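Local coordinates for SA2223 protein (Staphylococcus aureus, PDB 5KAW) that is of unknown function but binds the organic cations tetraphenylphosphonium and rhodamine 6G, which suggests a part in multidrug recognition, as in other GyrI-like proteins, at residues 12-17 with 86-91; 17-22 with 68-73; 94-99 with 152-157. All coordinates share one frame; numbering follows the deposited sequence.

Contact 1 of 3, residues 12-17 with 86-91; sequences TLVGIK and YDVITL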
loop_
_atom_site.group_PDB
_atom_site.type_symbol
_atom_site.label_atom_id
_atom_site.label_comp_id
_atom_site.label_asym_id
_atom_site.label_seq_id
_atom_site.Cartn_x
_atom_site.Cartn_y
_atom_site.Cartn_z
ATOM N N THR A 12 6.756 -2.728 11.654
ATOM C CA THR A 12 5.969 -3.927 11.886
ATOM C C THR A 12 4.525 -3.648 11.488
ATOM O O THR A 12 3.899 -2.702 11.977
ATOM C CB THR A 12 6.047 -4.373 13.349
ATOM O OG1 THR A 12 7.412 -4.652 13.675
ATOM C CG2 THR A 12 5.219 -5.624 13.579
ATOM N N LEU A 13 4.018 -4.475 10.581
ATOM C CA LEU A 13 2.648 -4.358 10.079
ATOM C C LEU A 13 1.816 -5.531 10.558
ATOM O O LEU A 13 2.246 -6.674 10.467
ATOM C CB LEU A 13 2.632 -4.309 8.548
ATOM C CG LEU A 13 2.938 -2.982 7.847
ATOM C CD1 LEU A 13 4.071 -2.248 8.514
ATOM C CD2 LEU A 13 3.263 -3.244 6.390
ATOM N N VAL A 14 0.617 -5.232 11.046
ATOM C CA VAL A 14 -0.295 -6.240 11.564
ATOM C C VAL A 14 -1.571 -6.191 10.748
ATOM O O VAL A 14 -2.173 -5.124 10.610
ATOM C CB VAL A 14 -0.632 -5.998 13.053
ATOM C CG1 VAL A 14 -1.490 -7.139 13.606
ATOM C CG2 VAL A 14 0.633 -5.829 13.868
ATOM N N GLY A 15 -1.990 -7.328 10.204
ATOM C CA GLY A 15 -3.237 -7.370 9.461
ATOM C C GLY A 15 -3.555 -8.731 8.887
ATOM O O GLY A 15 -3.269 -9.753 9.515
ATOM N N ILE A 16 -4.168 -8.741 7.701
ATOM C CA ILE A 16 -4.506 -9.987 7.019
ATOM C C ILE A 16 -4.044 -9.909 5.579
ATOM O O ILE A 16 -4.360 -8.961 4.867
ATOM C CB ILE A 16 -6.013 -10.284 7.063
ATOM C CG1 ILE A 16 -6.471 -10.417 8.519
ATOM C CG2 ILE A 16 -6.317 -11.567 6.273
ATOM C CD1 ILE A 16 -7.945 -10.697 8.694
ATOM N N LYS A 17 -3.272 -10.913 5.181
ATOM C CA LYS A 17 -2.791 -11.057 3.815
ATOM C C LYS A 17 -3.579 -12.158 3.132
ATOM O O LYS A 17 -3.695 -13.253 3.671
ATOM C CB LYS A 17 -1.301 -11.400 3.789
ATOM C CG LYS A 17 -0.729 -11.486 2.376
ATOM C CD LYS A 17 0.698 -12.000 2.351
ATOM C CE LYS A 17 0.738 -13.511 2.434
ATOM N NZ LYS A 17 2.085 -14.024 2.077
ATOM N N TYR A 86 -3.558 -12.613 13.607
ATOM C CA TYR A 86 -3.241 -11.810 12.425
ATOM C C TYR A 86 -1.931 -12.197 11.786
ATOM O O TYR A 86 -1.053 -12.770 12.428
ATOM C CB TYR A 86 -3.184 -10.325 12.782
ATOM C CG TYR A 86 -4.537 -9.742 13.100
ATOM C CD1 TYR A 86 -5.529 -9.680 12.129
ATOM C CD2 TYR A 86 -4.821 -9.252 14.358
ATOM C CE1 TYR A 86 -6.768 -9.144 12.413
ATOM C CE2 TYR A 86 -6.058 -8.715 14.653
ATOM C CZ TYR A 86 -7.024 -8.659 13.671
ATOM O OH TYR A 86 -8.262 -8.127 13.958
ATOM N N ASP A 87 -1.811 -11.867 10.507
ATOM C CA ASP A 87 -0.527 -11.896 9.841
ATOM C C ASP A 87 0.286 -10.711 10.311
ATOM O O ASP A 87 -0.232 -9.609 10.465
ATOM C CB ASP A 87 -0.709 -11.867 8.332
ATOM C CG ASP A 87 -1.486 -13.063 7.834
ATOM O OD1 ASP A 87 -1.104 -14.197 8.193
ATOM O OD2 ASP A 87 -2.495 -12.877 7.129
ATOM N N VAL A 88 1.565 -10.949 10.558
ATOM C CA VAL A 88 2.462 -9.880 10.962
ATOM C C VAL A 88 3.693 -9.932 10.072
ATOM O O VAL A 88 4.353 -10.964 9.996
ATOM C CB VAL A 88 2.883 -10.006 12.441
ATOM C CG1 VAL A 88 3.650 -8.775 12.865
ATOM C CG2 VAL A 88 1.667 -10.196 13.335
ATOM N N ILE A 89 3.994 -8.833 9.391
ATOM C CA ILE A 89 5.193 -8.778 8.576
ATOM C C ILE A 89 6.081 -7.620 8.982
ATOM O O ILE A 89 5.636 -6.667 9.619
ATOM C CB ILE A 89 4.857 -8.641 7.086
ATOM C CG1 ILE A 89 4.113 -7.328 6.824
ATOM C CG2 ILE A 89 4.035 -9.838 6.636
ATOM C CD1 ILE A 89 3.983 -6.996 5.370
ATOM N N THR A 90 7.344 -7.719 8.594
ATOM C CA THR A 90 8.251 -6.589 8.661
ATOM C C THR A 90 8.302 -5.937 7.280
ATOM O O THR A 90 8.511 -6.614 6.265
ATOM C CB THR A 90 9.644 -7.020 9.110
ATOM O OG1 THR A 90 9.562 -7.610 10.417
ATOM C CG2 THR A 90 10.595 -5.829 9.157
ATOM N N LEU A 91 8.064 -4.632 7.246
ATOM C CA LEU A 91 8.197 -3.860 6.020
ATOM C C LEU A 91 9.583 -3.240 6.034
ATOM O O LEU A 91 9.850 -2.310 6.800
ATOM C CB LEU A 91 7.121 -2.778 5.902
ATOM C CG LEU A 91 7.167 -2.000 4.583
ATOM C CD1 LEU A 91 6.889 -2.922 3.389
ATOM C CD2 LEU A 91 6.207 -0.828 4.593
#
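Leu13 and Ile89 sit opposite each other as a hydrogen-bonded antiparallel pair, and their side chains cross aslant, Leu13 CB lying 3.8 Å from Ile89 CG1. With its CG1 set between backbone N and carbonyl carbon (chi1 63°), Ile89 brings that branch against Leu13, while the other end of Leu13 reaches on to Leu91, CD2 to CB at 3.9 Å. On the other face Thr12 CG2 meets Val88 CG1 at 3.6 Å, and the Val14 and Tyr86 side chains cross at about a right angle, CG1 touching CB. Ile16 CG1 comes to the edge of the Tyr86 ring, 3.8 Å from CD1; the phenol's hydroxyl is bonded beyond this pair, to Asp45 of helix 42-49. Where the chain turns a corner at Gly15, the last backbone bond, Asp87 N to Gly15 O, is weak (129°), and the Asp87 carboxylate adds one beyond it: Lys17 N donates to OD2 over 2.9 Å, almost straight (179°), on the anti side. Gly15 N to Asp87 O and the two bonds joining Leu13 with Ile89 fix the register. Such a pairing of strands 4-20 and 87-102 is one seam of the closed antiparallel barrel of this GyrI-like domain.

Contact 2 of 3, residues 17-22 with 68-73; sequences KETYEN and KMSYMI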
loop_
_atom_site.group_PDB
_atom_site.type_symbol
_atom_site.label_atom_id
_atom_site.label_comp_id
_atom_site.label_asym_id
_atom_site.label_seq_id
_atom_site.Cartn_x
_atom_site.Cartn_y
_atom_site.Cartn_z
ATOM N N LYS A 17 -3.272 -10.913 5.181
ATOM C CA LYS A 17 -2.791 -11.057 3.815
ATOM C C LYS A 17 -3.579 -12.158 3.132
ATOM O O LYS A 17 -3.695 -13.253 3.671
ATOM C CB LYS A 17 -1.301 -11.400 3.789
ATOM C CG LYS A 17 -0.729 -11.486 2.376
ATOM C CD LYS A 17 0.698 -12.000 2.351
ATOM C CE LYS A 17 0.738 -13.511 2.434
ATOM N NZ LYS A 17 2.085 -14.024 2.077
ATOM N N GLU A 18 -4.127 -11.861 1.963
ATOM C CA GLU A 18 -4.714 -12.891 1.118
ATOM C C GLU A 18 -3.882 -12.960 -0.147
ATOM O O GLU A 18 -3.177 -12.009 -0.493
ATOM C CB GLU A 18 -6.182 -12.611 0.816
ATOM C CG GLU A 18 -7.091 -12.841 2.032
ATOM C CD GLU A 18 -8.566 -12.867 1.676
ATOM O OE1 GLU A 18 -8.902 -12.477 0.537
ATOM O OE2 GLU A 18 -9.388 -13.291 2.528
ATOM N N THR A 19 -3.940 -14.105 -0.809
ATOM C CA THR A 19 -3.091 -14.369 -1.962
ATOM C C THR A 19 -3.954 -14.733 -3.157
ATOM O O THR A 19 -4.858 -15.560 -3.055
ATOM C CB THR A 19 -2.082 -15.489 -1.652
ATOM O OG1 THR A 19 -1.297 -15.115 -0.511
ATOM C CG2 THR A 19 -1.163 -15.729 -2.832
ATOM N N TYR A 20 -3.675 -14.090 -4.286
ATOM C CA TYR A 20 -4.465 -14.278 -5.495
ATOM C C TYR A 20 -3.566 -14.757 -6.626
ATOM O O TYR A 20 -2.394 -14.369 -6.715
ATOM C CB TYR A 20 -5.183 -12.979 -5.870
ATOM C CG TYR A 20 -5.913 -12.361 -4.700
ATOM C CD1 TYR A 20 -7.112 -12.897 -4.248
ATOM C CD2 TYR A 20 -5.398 -11.256 -4.038
ATOM C CE1 TYR A 20 -7.777 -12.346 -3.170
ATOM C CE2 TYR A 20 -6.053 -10.697 -2.967
ATOM C CZ TYR A 20 -7.244 -11.245 -2.535
ATOM O OH TYR A 20 -7.897 -10.691 -1.463
ATOM N N GLU A 21 -4.125 -15.617 -7.470
ATOM C CA GLU A 21 -3.381 -16.266 -8.544
ATOM C C GLU A 21 -2.796 -15.265 -9.530
ATOM O O GLU A 21 -1.623 -15.348 -9.898
ATOM C CB GLU A 21 -4.292 -17.245 -9.292
ATOM C CG GLU A 21 -4.607 -18.526 -8.528
ATOM C CD GLU A 21 -3.479 -19.539 -8.590
ATOM O OE1 GLU A 21 -2.394 -19.192 -9.103
ATOM O OE2 GLU A 21 -3.680 -20.684 -8.129
ATOM N N ASN A 22 -3.624 -14.310 -9.938
ATOM C CA ASN A 22 -3.327 -13.469 -11.090
ATOM C C ASN A 22 -2.645 -12.149 -10.749
ATOM O O ASN A 22 -1.556 -11.860 -11.242
ATOM C CB ASN A 22 -4.625 -13.189 -11.859
ATOM C CG ASN A 22 -5.719 -12.610 -10.975
ATOM O OD1 ASN A 22 -5.869 -11.393 -10.870
ATOM N ND2 ASN A 22 -6.490 -13.484 -10.335
ATOM N N LYS A 68 2.506 -15.374 -7.853
ATOM C CA LYS A 68 1.224 -14.928 -7.327
ATOM C C LYS A 68 1.371 -13.525 -6.752
ATOM O O LYS A 68 2.481 -13.012 -6.616
ATOM C CB LYS A 68 0.695 -15.903 -6.269
ATOM C CG LYS A 68 0.308 -17.263 -6.843
ATOM C CD LYS A 68 -0.336 -18.168 -5.799
ATOM C CE LYS A 68 -0.466 -19.598 -6.309
ATOM N NZ LYS A 68 -1.392 -20.421 -5.482
ATOM N N MET A 69 0.244 -12.896 -6.447
ATOM C CA MET A 69 0.247 -11.555 -5.885
ATOM C C MET A 69 -0.624 -11.565 -4.642
ATOM O O MET A 69 -1.752 -12.057 -4.671
ATOM C CB MET A 69 -0.266 -10.531 -6.897
ATOM C CG MET A 69 -0.020 -9.075 -6.498
ATOM S SD MET A 69 -1.055 -7.940 -7.433
ATOM C CE MET A 69 -2.610 -8.131 -6.570
ATOM N N SER A 70 -0.079 -11.049 -3.549
ATOM C CA SER A 70 -0.824 -10.939 -2.313
ATOM C C SER A 70 -1.213 -9.502 -2.070
ATOM O O SER A 70 -0.537 -8.566 -2.506
ATOM C CB SER A 70 -0.016 -11.463 -1.137
ATOM O OG SER A 70 0.139 -12.867 -1.224
ATOM N N TYR A 71 -2.329 -9.348 -1.375
ATOM C CA TYR A 71 -2.777 -8.053 -0.919
ATOM C C TYR A 71 -2.957 -8.161 0.574
ATOM O O TYR A 71 -3.575 -9.114 1.062
ATOM C CB TYR A 71 -4.066 -7.650 -1.612
ATOM C CG TYR A 71 -4.500 -6.209 -1.409
ATOM C CD1 TYR A 71 -4.077 -5.208 -2.276
ATOM C CD2 TYR A 71 -5.376 -5.859 -0.389
ATOM C CE1 TYR A 71 -4.493 -3.893 -2.115
ATOM C CE2 TYR A 71 -5.796 -4.541 -0.221
ATOM C CZ TYR A 71 -5.348 -3.565 -1.092
ATOM O OH TYR A 71 -5.774 -2.260 -0.941
ATOM N N MET A 72 -2.379 -7.212 1.302
ATOM C CA MET A 72 -2.483 -7.197 2.751
ATOM C C MET A 72 -3.101 -5.904 3.253
ATOM O O MET A 72 -2.626 -4.805 2.946
ATOM C CB MET A 72 -1.120 -7.401 3.397
ATOM C CG MET A 72 -1.175 -7.623 4.904
ATOM S SD MET A 72 0.471 -7.841 5.639
ATOM C CE MET A 72 0.080 -8.004 7.374
ATOM N N ILE A 73 -4.184 -6.056 4.013
ATOM C CA ILE A 73 -4.810 -4.937 4.718
ATOM C C ILE A 73 -4.212 -4.917 6.112
ATOM O O ILE A 73 -4.313 -5.900 6.847
ATOM C CB ILE A 73 -6.350 -5.074 4.776
ATOM C CG1 ILE A 73 -6.943 -4.944 3.362
ATOM C CG2 ILE A 73 -6.963 -4.002 5.709
ATOM C CD1 ILE A 73 -8.414 -5.343 3.266
#
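Lys17 lays its aliphatic chain along Ser70, and each methylene can be followed in turn. CB packs against Met72, 3.9 Å from its CG, as expected for a non-hydrogen-bonded pair whose side chains share a face. CG, anti to the backbone N (chi1 -177°), lies 3.6 Å from Ser70 CB; CD stays over the same serine, touching both CB and OG. The bend at chi3 (82°) then carries CE past Ser70 OG, and NZ ends at a salt bridge with Glu64, whose carboxylate also bonds Ser70 OG. That hydroxyl has a second partner across the strands: Thr19 OG1 donates to Ser70 OG over 2.8 Å. Beyond it Thr19 CG2 meets Lys68 CB, the two side chains crossing nearly perpendicular. Lys68 extends beside Glu21, both pointing the same way, with a long salt bridge of 3.5 Å from Glu21 OE2 to Lys68 NZ; Glu21 is poorly ordered. The opposite face carries Glu18, Tyr20, Met69 and Tyr71. Here the Tyr20 ring turns its edge to Tyr71 CB, CE2 approaching to 3.9 Å, while Tyr20 OH makes a weak bond to Glu18 OE1; the other oxygen, Glu18 OE2, pairs with Arg36. Tyr71 lies beside bound rhodamine 6G, its side chain about 4 Å from the dye between nearest atoms, and its hydroxyl is bonded to Glu135 and Trp34 of that pocket. Four backbone bonds, two between Glu18 and Tyr71 and two between Tyr20 and Met69, hold the ladder. Chemically, the two faces differ: on one, Glu64 would balance the charge of Lys17 and also holds Ser70 OG, which Thr19 bonds too; the other mixes the charged Glu18 with Tyr20, Met69 and Tyr71.

Contact 3 of 3, residues 94-99 with 152-157; sequences SKYMVF and WMPVKG. With P4P (tetraphenylphosphonium), chain C.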
loop_
_atom_site.group_PDB
_atom_site.type_symbol
_atom_site.label_atom_id
_atom_site.label_comp_id
_atom_site.label_asym_id
_atom_site.label_seq_id
_atom_site.Cartn_x
_atom_site.Cartn_y
_atom_site.Cartn_z
ATOM N N SER A 94 12.890 1.574 3.379
ATOM C CA SER A 94 13.004 1.941 1.973
ATOM C C SER A 94 12.695 3.411 1.734
ATOM O O SER A 94 12.007 4.055 2.525
ATOM C CB SER A 94 12.063 1.087 1.116
ATOM O OG SER A 94 12.249 1.353 -0.265
ATOM N N LYS A 95 13.232 3.930 0.638
ATOM C CA LYS A 95 12.803 5.212 0.100
ATOM C C LYS A 95 11.627 4.969 -0.830
ATOM O O LYS A 95 11.471 3.868 -1.359
ATOM C CB LYS A 95 13.945 5.910 -0.640
ATOM C CG LYS A 95 15.124 6.240 0.237
ATOM C CD LYS A 95 16.111 7.128 -0.493
ATOM C CE LYS A 95 17.323 7.432 0.372
ATOM N NZ LYS A 95 18.238 8.399 -0.290
ATOM N N TYR A 96 10.801 5.998 -1.016
ATOM C CA TYR A 96 9.578 5.900 -1.812
ATOM C C TYR A 96 9.324 7.138 -2.656
ATOM O O TYR A 96 9.648 8.249 -2.255
ATOM C CB TYR A 96 8.346 5.701 -0.920
ATOM C CG TYR A 96 8.277 4.391 -0.167
ATOM C CD1 TYR A 96 7.551 3.317 -0.666
ATOM C CD2 TYR A 96 8.913 4.239 1.055
ATOM C CE1 TYR A 96 7.478 2.119 0.030
ATOM C CE2 TYR A 96 8.849 3.043 1.752
ATOM C CZ TYR A 96 8.128 1.988 1.235
ATOM O OH TYR A 96 8.048 0.794 1.930
ATOM N N MET A 97 8.729 6.925 -3.825
ATOM C CA MET A 97 7.957 7.963 -4.503
ATOM C C MET A 97 6.519 7.887 -3.997
ATOM O O MET A 97 5.877 6.837 -4.101
ATOM C CB MET A 97 7.973 7.783 -6.014
ATOM C CG MET A 97 9.341 7.840 -6.649
ATOM S SD MET A 97 9.256 7.383 -8.395
ATOM C CE MET A 97 9.381 8.970 -9.193
ATOM N N VAL A 98 6.022 8.991 -3.448
ATOM C CA VAL A 98 4.686 9.023 -2.866
ATOM C C VAL A 98 3.793 9.919 -3.707
ATOM O O VAL A 98 4.068 11.115 -3.879
ATOM C CB VAL A 98 4.701 9.518 -1.416
ATOM C CG1 VAL A 98 3.312 9.391 -0.803
ATOM C CG2 VAL A 98 5.701 8.722 -0.604
ATOM N N PHE A 99 2.739 9.319 -4.246
ATOM C CA PHE A 99 1.788 10.019 -5.098
ATOM C C PHE A 99 0.469 10.220 -4.355
ATOM O O PHE A 99 0.151 9.460 -3.440
ATOM C CB PHE A 99 1.543 9.227 -6.382
ATOM C CG PHE A 99 2.795 8.871 -7.131
ATOM C CD1 PHE A 99 3.217 9.635 -8.203
ATOM C CD2 PHE A 99 3.547 7.768 -6.764
ATOM C CE1 PHE A 99 4.370 9.309 -8.896
ATOM C CE2 PHE A 99 4.701 7.436 -7.450
ATOM C CZ PHE A 99 5.113 8.207 -8.519
ATOM N N TRP A 152 2.332 4.624 -2.355
ATOM C CA TRP A 152 3.740 4.580 -1.970
ATOM C C TRP A 152 4.473 3.534 -2.797
ATOM O O TRP A 152 4.196 2.333 -2.672
ATOM C CB TRP A 152 3.890 4.255 -0.480
ATOM C CG TRP A 152 3.474 5.343 0.448
ATOM C CD1 TRP A 152 2.223 5.889 0.576
ATOM C CD2 TRP A 152 4.302 6.008 1.410
ATOM N NE1 TRP A 152 2.231 6.860 1.549
ATOM C CE2 TRP A 152 3.496 6.957 2.072
ATOM C CE3 TRP A 152 5.651 5.900 1.771
ATOM C CZ2 TRP A 152 3.992 7.787 3.077
ATOM C CZ3 TRP A 152 6.142 6.732 2.766
ATOM C CH2 TRP A 152 5.314 7.661 3.407
ATOM N N MET A 153 5.393 4.008 -3.636
ATOM C CA MET A 153 6.164 3.179 -4.558
ATOM C C MET A 153 7.641 3.158 -4.159
ATOM O O MET A 153 8.306 4.196 -4.198
ATOM C CB MET A 153 6.039 3.710 -5.989
ATOM C CG MET A 153 4.620 3.695 -6.576
ATOM S SD MET A 153 3.830 2.065 -6.745
ATOM C CE MET A 153 5.196 1.092 -7.272
ATOM N N PRO A 154 8.168 1.978 -3.782
ATOM C CA PRO A 154 9.567 1.943 -3.323
ATOM C C PRO A 154 10.567 2.194 -4.444
ATOM O O PRO A 154 10.379 1.729 -5.571
ATOM C CB PRO A 154 9.720 0.529 -2.756
ATOM C CG PRO A 154 8.676 -0.283 -3.453
ATOM C CD PRO A 154 7.528 0.649 -3.723
ATOM N N VAL A 155 11.616 2.944 -4.139
ATOM C CA VAL A 155 12.643 3.235 -5.134
ATOM C C VAL A 155 14.043 3.103 -4.555
ATOM O O VAL A 155 14.242 3.181 -3.333
ATOM C CB VAL A 155 12.486 4.651 -5.730
ATOM C CG1 VAL A 155 11.283 4.707 -6.644
ATOM C CG2 VAL A 155 12.392 5.702 -4.629
ATOM N N LYS A 156 14.997 2.890 -5.461
ATOM C CA LYS A 156 16.421 2.793 -5.151
ATOM C C LYS A 156 17.228 3.604 -6.163
ATOM O O LYS A 156 16.932 3.563 -7.354
ATOM C CB LYS A 156 16.901 1.340 -5.199
ATOM C CG LYS A 156 16.512 0.464 -4.042
ATOM C CD LYS A 156 16.837 -1.015 -4.342
ATOM C CE LYS A 156 18.342 -1.265 -4.569
ATOM N NZ LYS A 156 18.627 -2.666 -5.033
ATOM N N GLY A 157 18.252 4.315 -5.702
ATOM C CA GLY A 157 19.155 5.034 -6.592
ATOM C C GLY A 157 18.524 6.118 -7.458
ATOM O O GLY A 157 19.082 6.501 -8.493
HETATM P P P4P C . 5.416 -2.487 -10.992
HETATM C C1A P4P C . 6.018 -1.549 -12.431
HETATM C C2A P4P C . 7.373 -1.511 -12.724
HETATM C C3A P4P C . 7.825 -0.799 -13.823
HETATM C C4A P4P C . 6.925 -0.121 -14.632
HETATM C C5A P4P C . 5.571 -0.156 -14.344
HETATM C C6A P4P C . 5.118 -0.870 -13.245
HETATM C C1C P4P C . 5.678 -4.271 -11.315
HETATM C C6C P4P C . 6.453 -4.664 -12.400
HETATM C C5C P4P C . 6.679 -6.006 -12.675
HETATM C C4C P4P C . 6.133 -6.979 -11.859
HETATM C C3C P4P C . 5.364 -6.601 -10.776
HETATM C C2C P4P C . 5.133 -5.257 -10.501
HETATM C C1D P4P C . 6.344 -1.933 -9.526
HETATM C C6D P4P C . 6.484 -2.755 -8.425
HETATM C C5D P4P C . 7.186 -2.333 -7.303
HETATM C C4D P4P C . 7.755 -1.071 -7.279
HETATM C C3D P4P C . 7.614 -0.246 -8.381
HETATM C C2D P4P C . 6.911 -0.672 -9.497
HETATM C C6B P4P C . 3.268 -0.787 -10.287
HETATM C C5B P4P C . 1.921 -0.491 -10.137
HETATM C C4B P4P C . 0.967 -1.439 -10.466
HETATM C C3B P4P C . 1.360 -2.682 -10.947
HETATM C C2B P4P C . 2.708 -2.981 -11.098
HETATM C C1B P4P C . 3.667 -2.033 -10.761
HETATM O O HOH W 1 15.341 2.720 -0.964
#
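Tyr96 and Trp152 form a T-shaped pair, unusual here because the indole is engaged in two ways at once. Its edge points at the phenol face, with CE3 only 3.6 Å from Tyr96 CG and the ring planes at 73°. Meanwhile Val98 lies over one indole face: CG2 stands 3.7 Å from the centroid of the six-membered ring and 13° off its normal, a CH-pi contact, and CG1 covers the pyrrole side near NE1, which is hydrogen-bonded to Glu150. Val98 has CG1 anti to the backbone N (chi1 -174°), which leaves CG2 over the middle of the benzene ring. Pro154 packs obliquely against Tyr96, CB to CE1 at 3.9 Å. On the other side of the sheet Met97 CG meets Val155 CG1 and Phe99 CE2 touches Met153 CG. Met97 and Met153 exchange two backbone bonds. Lys95 O accepts from Val155 N and from Ser94 OG, which approach from opposite faces of its plane, and a water joins Lys95 N to Val155 O. Met153 and Pro154 line the tetraphenylphosphonium pocket, where Pro154 CD lies 4.0 Å from ligand atom C4D. Around the two strands, strand 4-20 flanks strand 87-102 and touches Tyr96, Val98 and Trp152, Phe134 of strand 133-137 stacks on the indole, and helix 107-119 covers Phe99 and Met153 through Val116.

All three contacts are antiparallel seams of one six-stranded barrel. Contact 1 joins strands 4-20 and 87-102, contact 2 pairs the continuation of 4-20 with 69-76, and contact 3 pairs the far part of 87-102 with 148-155. Contacts 1 and 2 share Lys17 and meet directly, Ile16 N lying 3.0 Å from Ile73 O; contacts 1 and 3 touch where Leu91 CD2 reaches Tyr96 OH at 3.6 Å. Contact 3 is the buried one, dominated by aromatic and aliphatic packing. Contacts 1 and 2 are partly buried: the first adds a carboxylate bonded to a backbone N-H, the second a hydroxyl pair and a lysine salt bridge. Contact 2 adjoins rhodamine 6G, and contact 3 tetraphenylphosphonium.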